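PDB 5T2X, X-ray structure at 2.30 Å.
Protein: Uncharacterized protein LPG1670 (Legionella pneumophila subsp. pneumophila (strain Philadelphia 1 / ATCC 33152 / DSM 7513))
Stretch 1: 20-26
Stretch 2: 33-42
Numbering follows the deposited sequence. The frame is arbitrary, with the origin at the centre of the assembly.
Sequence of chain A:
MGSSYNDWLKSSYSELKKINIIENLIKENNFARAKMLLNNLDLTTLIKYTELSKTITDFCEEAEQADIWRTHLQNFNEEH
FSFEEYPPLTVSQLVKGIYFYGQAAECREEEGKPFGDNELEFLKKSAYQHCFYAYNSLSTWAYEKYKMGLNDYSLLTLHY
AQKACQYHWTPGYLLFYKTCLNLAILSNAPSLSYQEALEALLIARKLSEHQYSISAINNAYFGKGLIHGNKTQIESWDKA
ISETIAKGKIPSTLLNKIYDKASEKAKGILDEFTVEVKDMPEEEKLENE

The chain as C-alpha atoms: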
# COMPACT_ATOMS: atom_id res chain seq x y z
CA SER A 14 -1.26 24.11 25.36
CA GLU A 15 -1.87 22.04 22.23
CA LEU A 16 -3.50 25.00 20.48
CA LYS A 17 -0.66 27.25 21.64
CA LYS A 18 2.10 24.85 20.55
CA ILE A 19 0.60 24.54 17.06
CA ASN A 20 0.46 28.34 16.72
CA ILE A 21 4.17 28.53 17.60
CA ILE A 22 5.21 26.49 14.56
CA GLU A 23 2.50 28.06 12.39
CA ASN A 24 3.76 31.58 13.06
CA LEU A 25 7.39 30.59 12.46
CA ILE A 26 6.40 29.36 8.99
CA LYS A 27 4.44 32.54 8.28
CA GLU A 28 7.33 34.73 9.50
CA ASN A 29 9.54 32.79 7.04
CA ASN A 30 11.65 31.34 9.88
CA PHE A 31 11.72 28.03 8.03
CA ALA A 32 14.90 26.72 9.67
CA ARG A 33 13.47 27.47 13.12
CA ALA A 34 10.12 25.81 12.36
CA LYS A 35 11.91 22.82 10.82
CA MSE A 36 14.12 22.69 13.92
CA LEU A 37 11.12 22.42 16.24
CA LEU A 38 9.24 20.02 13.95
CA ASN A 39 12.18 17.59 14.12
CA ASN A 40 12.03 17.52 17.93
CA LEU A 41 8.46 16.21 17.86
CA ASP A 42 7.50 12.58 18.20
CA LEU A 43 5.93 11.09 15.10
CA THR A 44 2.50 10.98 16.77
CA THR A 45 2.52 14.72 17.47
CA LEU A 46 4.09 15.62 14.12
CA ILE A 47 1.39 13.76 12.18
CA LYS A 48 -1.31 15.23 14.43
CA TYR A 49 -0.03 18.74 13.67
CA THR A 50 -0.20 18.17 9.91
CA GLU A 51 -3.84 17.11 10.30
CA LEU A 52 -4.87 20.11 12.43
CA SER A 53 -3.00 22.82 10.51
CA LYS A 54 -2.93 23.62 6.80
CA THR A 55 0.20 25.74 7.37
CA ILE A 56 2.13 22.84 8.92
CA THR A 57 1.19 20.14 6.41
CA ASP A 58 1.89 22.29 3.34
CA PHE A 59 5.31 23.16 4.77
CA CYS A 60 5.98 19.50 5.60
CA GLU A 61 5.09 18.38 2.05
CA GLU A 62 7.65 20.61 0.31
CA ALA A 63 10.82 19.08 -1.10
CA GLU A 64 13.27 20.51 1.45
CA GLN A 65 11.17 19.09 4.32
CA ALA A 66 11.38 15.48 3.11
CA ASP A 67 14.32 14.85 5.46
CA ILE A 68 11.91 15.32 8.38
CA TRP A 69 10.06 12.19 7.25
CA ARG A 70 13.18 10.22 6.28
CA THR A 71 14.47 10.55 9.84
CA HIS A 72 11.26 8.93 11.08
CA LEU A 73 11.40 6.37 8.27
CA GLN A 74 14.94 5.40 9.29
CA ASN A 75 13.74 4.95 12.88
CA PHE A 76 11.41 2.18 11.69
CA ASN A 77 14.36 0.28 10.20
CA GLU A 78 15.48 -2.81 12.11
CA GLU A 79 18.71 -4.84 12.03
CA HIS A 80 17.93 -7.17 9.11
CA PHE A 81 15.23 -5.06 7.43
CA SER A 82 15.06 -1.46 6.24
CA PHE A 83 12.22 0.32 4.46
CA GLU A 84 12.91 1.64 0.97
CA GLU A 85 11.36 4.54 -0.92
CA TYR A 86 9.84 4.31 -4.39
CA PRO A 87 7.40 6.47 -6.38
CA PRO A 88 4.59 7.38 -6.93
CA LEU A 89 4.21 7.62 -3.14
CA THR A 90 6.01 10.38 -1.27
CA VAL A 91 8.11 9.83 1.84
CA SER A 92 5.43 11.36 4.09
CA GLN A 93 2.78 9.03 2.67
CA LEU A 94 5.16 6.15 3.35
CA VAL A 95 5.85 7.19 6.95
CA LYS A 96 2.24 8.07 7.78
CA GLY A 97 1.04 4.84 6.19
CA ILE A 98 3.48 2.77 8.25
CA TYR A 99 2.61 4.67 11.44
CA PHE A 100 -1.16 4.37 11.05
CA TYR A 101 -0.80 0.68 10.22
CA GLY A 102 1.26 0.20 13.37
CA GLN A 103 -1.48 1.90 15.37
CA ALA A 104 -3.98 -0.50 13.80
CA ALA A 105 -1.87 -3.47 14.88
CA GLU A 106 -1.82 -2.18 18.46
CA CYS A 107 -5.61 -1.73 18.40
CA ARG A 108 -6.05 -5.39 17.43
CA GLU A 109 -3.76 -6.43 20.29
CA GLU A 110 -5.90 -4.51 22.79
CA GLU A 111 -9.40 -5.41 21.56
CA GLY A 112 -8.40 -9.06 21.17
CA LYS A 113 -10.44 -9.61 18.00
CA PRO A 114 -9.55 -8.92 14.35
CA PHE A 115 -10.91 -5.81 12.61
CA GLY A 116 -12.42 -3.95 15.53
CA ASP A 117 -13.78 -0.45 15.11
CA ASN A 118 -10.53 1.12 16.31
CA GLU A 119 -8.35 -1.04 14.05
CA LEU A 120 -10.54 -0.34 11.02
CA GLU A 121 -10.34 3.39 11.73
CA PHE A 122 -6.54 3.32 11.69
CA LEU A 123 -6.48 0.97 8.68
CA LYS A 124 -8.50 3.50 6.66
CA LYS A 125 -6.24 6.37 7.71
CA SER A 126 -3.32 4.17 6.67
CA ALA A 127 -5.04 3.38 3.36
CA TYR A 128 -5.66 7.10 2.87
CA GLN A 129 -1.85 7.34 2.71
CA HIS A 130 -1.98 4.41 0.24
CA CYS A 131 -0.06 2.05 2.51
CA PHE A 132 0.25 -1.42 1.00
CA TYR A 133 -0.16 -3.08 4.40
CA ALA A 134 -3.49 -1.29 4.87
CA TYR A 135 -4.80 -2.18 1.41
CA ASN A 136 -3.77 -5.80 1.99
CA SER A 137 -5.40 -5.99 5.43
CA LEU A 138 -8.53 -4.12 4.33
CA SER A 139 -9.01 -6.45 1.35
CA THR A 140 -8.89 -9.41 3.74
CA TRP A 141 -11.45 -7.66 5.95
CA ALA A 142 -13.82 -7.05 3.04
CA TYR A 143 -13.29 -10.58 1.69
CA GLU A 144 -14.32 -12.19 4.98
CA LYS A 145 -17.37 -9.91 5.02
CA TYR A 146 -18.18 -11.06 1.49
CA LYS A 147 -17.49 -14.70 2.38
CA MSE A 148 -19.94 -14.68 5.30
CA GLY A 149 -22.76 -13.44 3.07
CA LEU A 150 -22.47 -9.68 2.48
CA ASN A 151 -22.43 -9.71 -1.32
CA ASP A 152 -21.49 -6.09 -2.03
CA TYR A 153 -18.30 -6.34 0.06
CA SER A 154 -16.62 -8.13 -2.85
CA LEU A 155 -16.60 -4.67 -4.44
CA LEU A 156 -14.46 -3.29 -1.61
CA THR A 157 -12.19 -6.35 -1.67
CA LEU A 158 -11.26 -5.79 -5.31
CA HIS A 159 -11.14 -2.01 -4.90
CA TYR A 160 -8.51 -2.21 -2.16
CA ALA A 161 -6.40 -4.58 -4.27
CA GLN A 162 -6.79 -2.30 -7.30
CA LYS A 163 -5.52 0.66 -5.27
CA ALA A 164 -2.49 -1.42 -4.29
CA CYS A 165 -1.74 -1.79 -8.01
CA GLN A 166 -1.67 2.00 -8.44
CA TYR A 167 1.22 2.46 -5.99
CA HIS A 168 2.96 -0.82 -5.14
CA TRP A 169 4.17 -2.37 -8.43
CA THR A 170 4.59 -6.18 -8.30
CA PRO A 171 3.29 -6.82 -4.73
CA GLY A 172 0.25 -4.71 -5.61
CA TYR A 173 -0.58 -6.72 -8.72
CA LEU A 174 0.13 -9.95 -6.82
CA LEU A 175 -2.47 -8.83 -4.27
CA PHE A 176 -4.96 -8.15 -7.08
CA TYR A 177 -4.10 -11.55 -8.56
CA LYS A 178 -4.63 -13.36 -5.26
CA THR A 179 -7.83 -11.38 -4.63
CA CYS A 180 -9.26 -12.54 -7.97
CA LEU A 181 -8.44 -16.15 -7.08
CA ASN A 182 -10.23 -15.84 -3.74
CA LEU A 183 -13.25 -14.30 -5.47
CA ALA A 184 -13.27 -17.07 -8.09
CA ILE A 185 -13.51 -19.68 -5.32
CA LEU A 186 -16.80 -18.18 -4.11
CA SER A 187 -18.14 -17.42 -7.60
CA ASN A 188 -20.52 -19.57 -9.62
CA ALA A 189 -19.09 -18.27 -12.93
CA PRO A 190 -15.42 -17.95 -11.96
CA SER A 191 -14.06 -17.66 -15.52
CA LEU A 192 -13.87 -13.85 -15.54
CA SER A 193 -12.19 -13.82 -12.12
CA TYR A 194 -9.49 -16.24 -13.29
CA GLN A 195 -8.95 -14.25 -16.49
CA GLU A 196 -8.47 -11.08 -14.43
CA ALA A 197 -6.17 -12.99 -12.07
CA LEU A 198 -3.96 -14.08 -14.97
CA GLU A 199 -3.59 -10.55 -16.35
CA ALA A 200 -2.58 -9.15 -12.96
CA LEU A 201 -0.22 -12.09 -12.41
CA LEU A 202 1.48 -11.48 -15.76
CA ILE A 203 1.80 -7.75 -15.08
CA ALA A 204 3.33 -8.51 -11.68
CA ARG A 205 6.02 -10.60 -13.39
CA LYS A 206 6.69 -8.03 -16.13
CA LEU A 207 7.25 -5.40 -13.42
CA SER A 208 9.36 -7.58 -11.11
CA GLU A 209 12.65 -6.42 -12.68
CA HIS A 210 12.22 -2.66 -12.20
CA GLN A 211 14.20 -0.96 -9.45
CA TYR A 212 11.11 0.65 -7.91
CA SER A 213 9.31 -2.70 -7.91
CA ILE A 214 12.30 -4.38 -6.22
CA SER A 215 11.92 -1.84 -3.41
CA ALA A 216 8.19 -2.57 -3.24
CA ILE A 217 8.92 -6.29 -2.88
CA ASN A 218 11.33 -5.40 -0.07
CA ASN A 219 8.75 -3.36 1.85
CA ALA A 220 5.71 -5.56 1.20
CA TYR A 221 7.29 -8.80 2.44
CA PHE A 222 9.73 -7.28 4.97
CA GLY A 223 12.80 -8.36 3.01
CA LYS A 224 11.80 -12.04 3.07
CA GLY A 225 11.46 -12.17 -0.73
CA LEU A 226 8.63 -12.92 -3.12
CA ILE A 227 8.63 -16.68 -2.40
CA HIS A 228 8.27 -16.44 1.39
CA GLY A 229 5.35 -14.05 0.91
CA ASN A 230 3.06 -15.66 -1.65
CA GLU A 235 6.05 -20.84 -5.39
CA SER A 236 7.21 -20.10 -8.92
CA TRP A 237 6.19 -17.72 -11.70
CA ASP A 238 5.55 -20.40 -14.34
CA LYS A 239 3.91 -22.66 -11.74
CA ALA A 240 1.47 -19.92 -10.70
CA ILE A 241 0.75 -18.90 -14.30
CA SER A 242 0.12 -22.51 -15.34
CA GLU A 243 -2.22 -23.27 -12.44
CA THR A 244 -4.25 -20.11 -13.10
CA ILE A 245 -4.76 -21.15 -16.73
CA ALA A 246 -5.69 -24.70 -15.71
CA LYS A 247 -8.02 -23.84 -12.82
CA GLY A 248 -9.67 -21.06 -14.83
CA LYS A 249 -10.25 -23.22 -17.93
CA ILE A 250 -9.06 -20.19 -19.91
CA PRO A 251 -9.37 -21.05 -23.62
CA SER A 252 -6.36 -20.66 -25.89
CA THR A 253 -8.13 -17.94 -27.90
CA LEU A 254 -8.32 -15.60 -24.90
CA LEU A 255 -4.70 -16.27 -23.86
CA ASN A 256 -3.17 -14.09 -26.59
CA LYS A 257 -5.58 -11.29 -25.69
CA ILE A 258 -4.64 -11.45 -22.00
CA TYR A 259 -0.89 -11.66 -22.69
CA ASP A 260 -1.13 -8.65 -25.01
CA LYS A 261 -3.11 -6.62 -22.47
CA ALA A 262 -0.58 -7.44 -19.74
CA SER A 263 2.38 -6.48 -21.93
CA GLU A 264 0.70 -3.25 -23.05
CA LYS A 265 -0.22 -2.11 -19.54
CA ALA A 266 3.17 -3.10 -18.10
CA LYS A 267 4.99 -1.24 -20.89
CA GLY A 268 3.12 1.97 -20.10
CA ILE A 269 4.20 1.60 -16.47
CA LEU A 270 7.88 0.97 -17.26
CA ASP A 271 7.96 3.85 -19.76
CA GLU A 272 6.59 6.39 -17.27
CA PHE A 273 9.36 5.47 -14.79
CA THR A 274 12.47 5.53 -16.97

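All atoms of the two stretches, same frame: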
# COMPACT_ATOMS: atom_id res chain seq x y z
N ASN A 20 0.30 26.96 17.17
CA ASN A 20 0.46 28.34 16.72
C ASN A 20 1.92 28.78 16.73
O ASN A 20 2.28 29.70 15.99
CB ASN A 20 -0.37 29.29 17.57
CG ASN A 20 -1.86 29.02 17.47
OD1 ASN A 20 -2.34 28.51 16.45
ND2 ASN A 20 -2.60 29.36 18.51
N ILE A 21 2.76 28.16 17.56
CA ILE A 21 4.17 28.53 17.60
C ILE A 21 4.86 28.14 16.30
O ILE A 21 5.61 28.93 15.71
CB ILE A 21 4.86 27.88 18.82
CG1 ILE A 21 4.29 28.44 20.12
CG2 ILE A 21 6.37 28.10 18.75
CD1 ILE A 21 4.74 27.69 21.35
N ILE A 22 4.60 26.92 15.81
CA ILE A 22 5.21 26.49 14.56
C ILE A 22 4.53 27.16 13.37
O ILE A 22 5.18 27.49 12.38
CB ILE A 22 5.17 24.95 14.45
CG1 ILE A 22 5.85 24.32 15.67
CG2 ILE A 22 5.87 24.49 13.18
CD1 ILE A 22 6.06 22.83 15.54
N GLU A 23 3.21 27.38 13.46
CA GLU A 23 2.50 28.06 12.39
C GLU A 23 3.06 29.45 12.15
O GLU A 23 3.30 29.85 11.00
CB GLU A 23 1.01 28.15 12.72
CG GLU A 23 0.22 26.88 12.48
CD GLU A 23 -1.28 27.12 12.58
OE1 GLU A 23 -1.68 28.29 12.70
OE2 GLU A 23 -2.04 26.13 12.54
N ASN A 24 3.28 30.21 13.22
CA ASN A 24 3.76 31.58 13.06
C ASN A 24 5.20 31.61 12.54
O ASN A 24 5.55 32.49 11.74
CB ASN A 24 3.65 32.34 14.39
CG ASN A 24 2.21 32.52 14.84
OD1 ASN A 24 1.28 32.39 14.04
ND2 ASN A 24 2.03 32.81 16.12
N LEU A 25 6.03 30.66 12.97
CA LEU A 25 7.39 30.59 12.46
C LEU A 25 7.40 30.39 10.95
O LEU A 25 8.24 30.96 10.24
CB LEU A 25 8.16 29.47 13.15
CG LEU A 25 8.51 29.68 14.62
CD1 LEU A 25 9.21 28.45 15.19
CD2 LEU A 25 9.38 30.92 14.79
N ILE A 26 6.47 29.58 10.43
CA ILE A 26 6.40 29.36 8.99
C ILE A 26 5.90 30.61 8.28
O ILE A 26 6.38 30.96 7.20
CB ILE A 26 5.51 28.14 8.69
CG1 ILE A 26 6.09 26.89 9.34
CG2 ILE A 26 5.36 27.94 7.19
CD1 ILE A 26 5.23 25.66 9.18
N ARG A 33 13.88 27.57 11.72
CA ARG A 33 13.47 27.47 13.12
C ARG A 33 12.24 26.57 13.26
O ARG A 33 12.15 25.78 14.21
CB ARG A 33 13.20 28.86 13.68
CG ARG A 33 13.14 28.92 15.19
CD ARG A 33 12.90 30.34 15.66
NE ARG A 33 13.89 31.27 15.11
CZ ARG A 33 13.82 32.59 15.25
NH1 ARG A 33 12.82 33.14 15.91
NH2 ARG A 33 14.76 33.36 14.71
N ALA A 34 11.28 26.69 12.33
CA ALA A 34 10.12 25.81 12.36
C ALA A 34 10.52 24.37 12.07
O ALA A 34 10.01 23.44 12.72
CB ALA A 34 9.08 26.29 11.34
N LYS A 35 11.42 24.16 11.11
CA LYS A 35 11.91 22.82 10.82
C LYS A 35 12.69 22.25 12.00
O LYS A 35 12.66 21.03 12.23
CB LYS A 35 12.78 22.86 9.56
CG LYS A 35 13.30 21.53 9.09
CD LYS A 35 14.00 21.69 7.75
CE LYS A 35 14.65 20.40 7.30
NZ LYS A 35 15.28 20.54 5.96
N MSE A 36 13.37 23.10 12.75
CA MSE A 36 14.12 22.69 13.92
C MSE A 36 13.20 22.17 15.03
O MSE A 36 13.51 21.17 15.68
CB MSE A 36 14.96 23.86 14.42
CG MSE A 36 15.51 23.72 15.81
SE MSE A 36 16.30 25.41 16.36
CE MSE A 36 16.72 24.96 18.21
N LEU A 37 12.08 22.85 15.23
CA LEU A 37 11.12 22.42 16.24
C LEU A 37 10.31 21.21 15.77
O LEU A 37 9.99 20.33 16.58
CB LEU A 37 10.18 23.57 16.61
CG LEU A 37 10.79 24.72 17.41
CD1 LEU A 37 9.73 25.75 17.76
CD2 LEU A 37 11.47 24.20 18.67
N LEU A 38 9.98 21.16 14.48
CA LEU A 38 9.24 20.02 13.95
C LEU A 38 10.03 18.72 14.10
O LEU A 38 9.44 17.66 14.32
CB LEU A 38 8.88 20.26 12.49
CG LEU A 38 7.74 21.25 12.23
CD1 LEU A 38 7.74 21.69 10.78
CD2 LEU A 38 6.40 20.62 12.60
N ASN A 39 11.36 18.79 13.98
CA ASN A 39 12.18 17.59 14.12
C ASN A 39 12.25 17.09 15.56
O ASN A 39 12.51 15.90 15.77
CB ASN A 39 13.59 17.85 13.59
CG ASN A 39 13.66 17.82 12.08
OD1 ASN A 39 12.90 17.10 11.42
ND2 ASN A 39 14.58 18.59 11.52
N ASN A 40 12.02 17.96 16.54
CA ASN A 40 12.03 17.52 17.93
C ASN A 40 10.79 16.73 18.30
O ASN A 40 10.80 16.02 19.31
CB ASN A 40 12.17 18.73 18.87
CG ASN A 40 13.48 19.45 18.70
OD1 ASN A 40 14.49 18.86 18.32
ND2 ASN A 40 13.48 20.75 18.98
N LEU A 41 9.72 16.84 17.51
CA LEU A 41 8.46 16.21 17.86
C LEU A 41 8.53 14.70 17.67
O LEU A 41 9.27 14.18 16.82
CB LEU A 41 7.33 16.77 17.01
CG LEU A 41 6.97 18.25 17.18
CD1 LEU A 41 5.88 18.63 16.19
CD2 LEU A 41 6.54 18.53 18.60
N ASP A 42 7.75 13.98 18.48
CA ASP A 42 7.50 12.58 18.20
C ASP A 42 6.60 12.45 16.98
O ASP A 42 5.85 13.37 16.63
CB ASP A 42 6.86 11.90 19.42
CG ASP A 42 5.67 12.66 19.95
OD1 ASP A 42 5.79 13.89 20.15
OD2 ASP A 42 4.61 12.04 20.16

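Residues 20-26 and most of the second stretch, from Arg33 on, are helical and lie side by side in one chain. Their N-to-C directions differ by 151°, so the helices run roughly antiparallel. The axes come within 9.0 Å of each other. Where the backbones are nearest, Ile22 CA and Ala34 CA are 5.4 Å apart. No hydrogen bond crosses between the stretches. The contact is mostly apolar side chains, joined by the aliphatic part of Arg33, and buries 371 Å² in total, both sides summed.

Ile22 covers the most surface. It is buried, and its CA-to-CB bond points toward the second stretch. Chi1 is m and chi2 is t, an extended form that carries CD1 well out from the backbone. CD1 of Ile22 lies 3.7 Å from CD2 of Leu38. Ile22 CD1 is also 4.3 Å from Leu37 CB and 4.3 Å from Leu41 CD1. One methyl therefore touches three leucines. CG2 of Ile22 is 4.1 Å from CB of Ala34 and also lies 3.9 Å from CD2 of Leu38. Leu38 starts out sideways, but the end of its side chain comes nearer and reaches Ile22.

Leu25 covers nearly as much. It sits about one helical turn after Ile22, so both can point toward the same neighbour. Leu25 CB is 3.8 Å from CB of Ala34, and Leu25 CD1 is 3.8 Å from CD1 of Leu37. The other methyl of Leu25, CD2, lies 3.7 Å from CD of Arg33. This last contact uses the aliphatic part of the arginine, and the charged group forms no salt bridge with the first stretch.

Ala34 is the small residue at the centre. Its single methyl points toward the first helix and touches three residues there. Besides Ile22 and Leu25, it meets Ile26, whose CG1 is 3.6 Å from CB of Ala34. The short side chain is consistent with the close backbone approach at this point. Leu37, one turn later, also points toward the first helix. Leu37 CD1 is 4.2 Å from CG2 of Ile21, which extends the apolar contact to Ile21, an exposed residue.

Within each helix, backbone hydrogen bonds join neighbouring turns. Leu25 N hydrogen-bonds to Ile21 O at 3.3 Å, and Leu38 N hydrogen-bonds to Ala34 O at 2.9 Å. The CA-to-CB bonds of Glu23 and Lys35 point away from the other stretch, and neither residue touches it. Asp42 does not touch the first stretch; its side chain caps the start of the next helix.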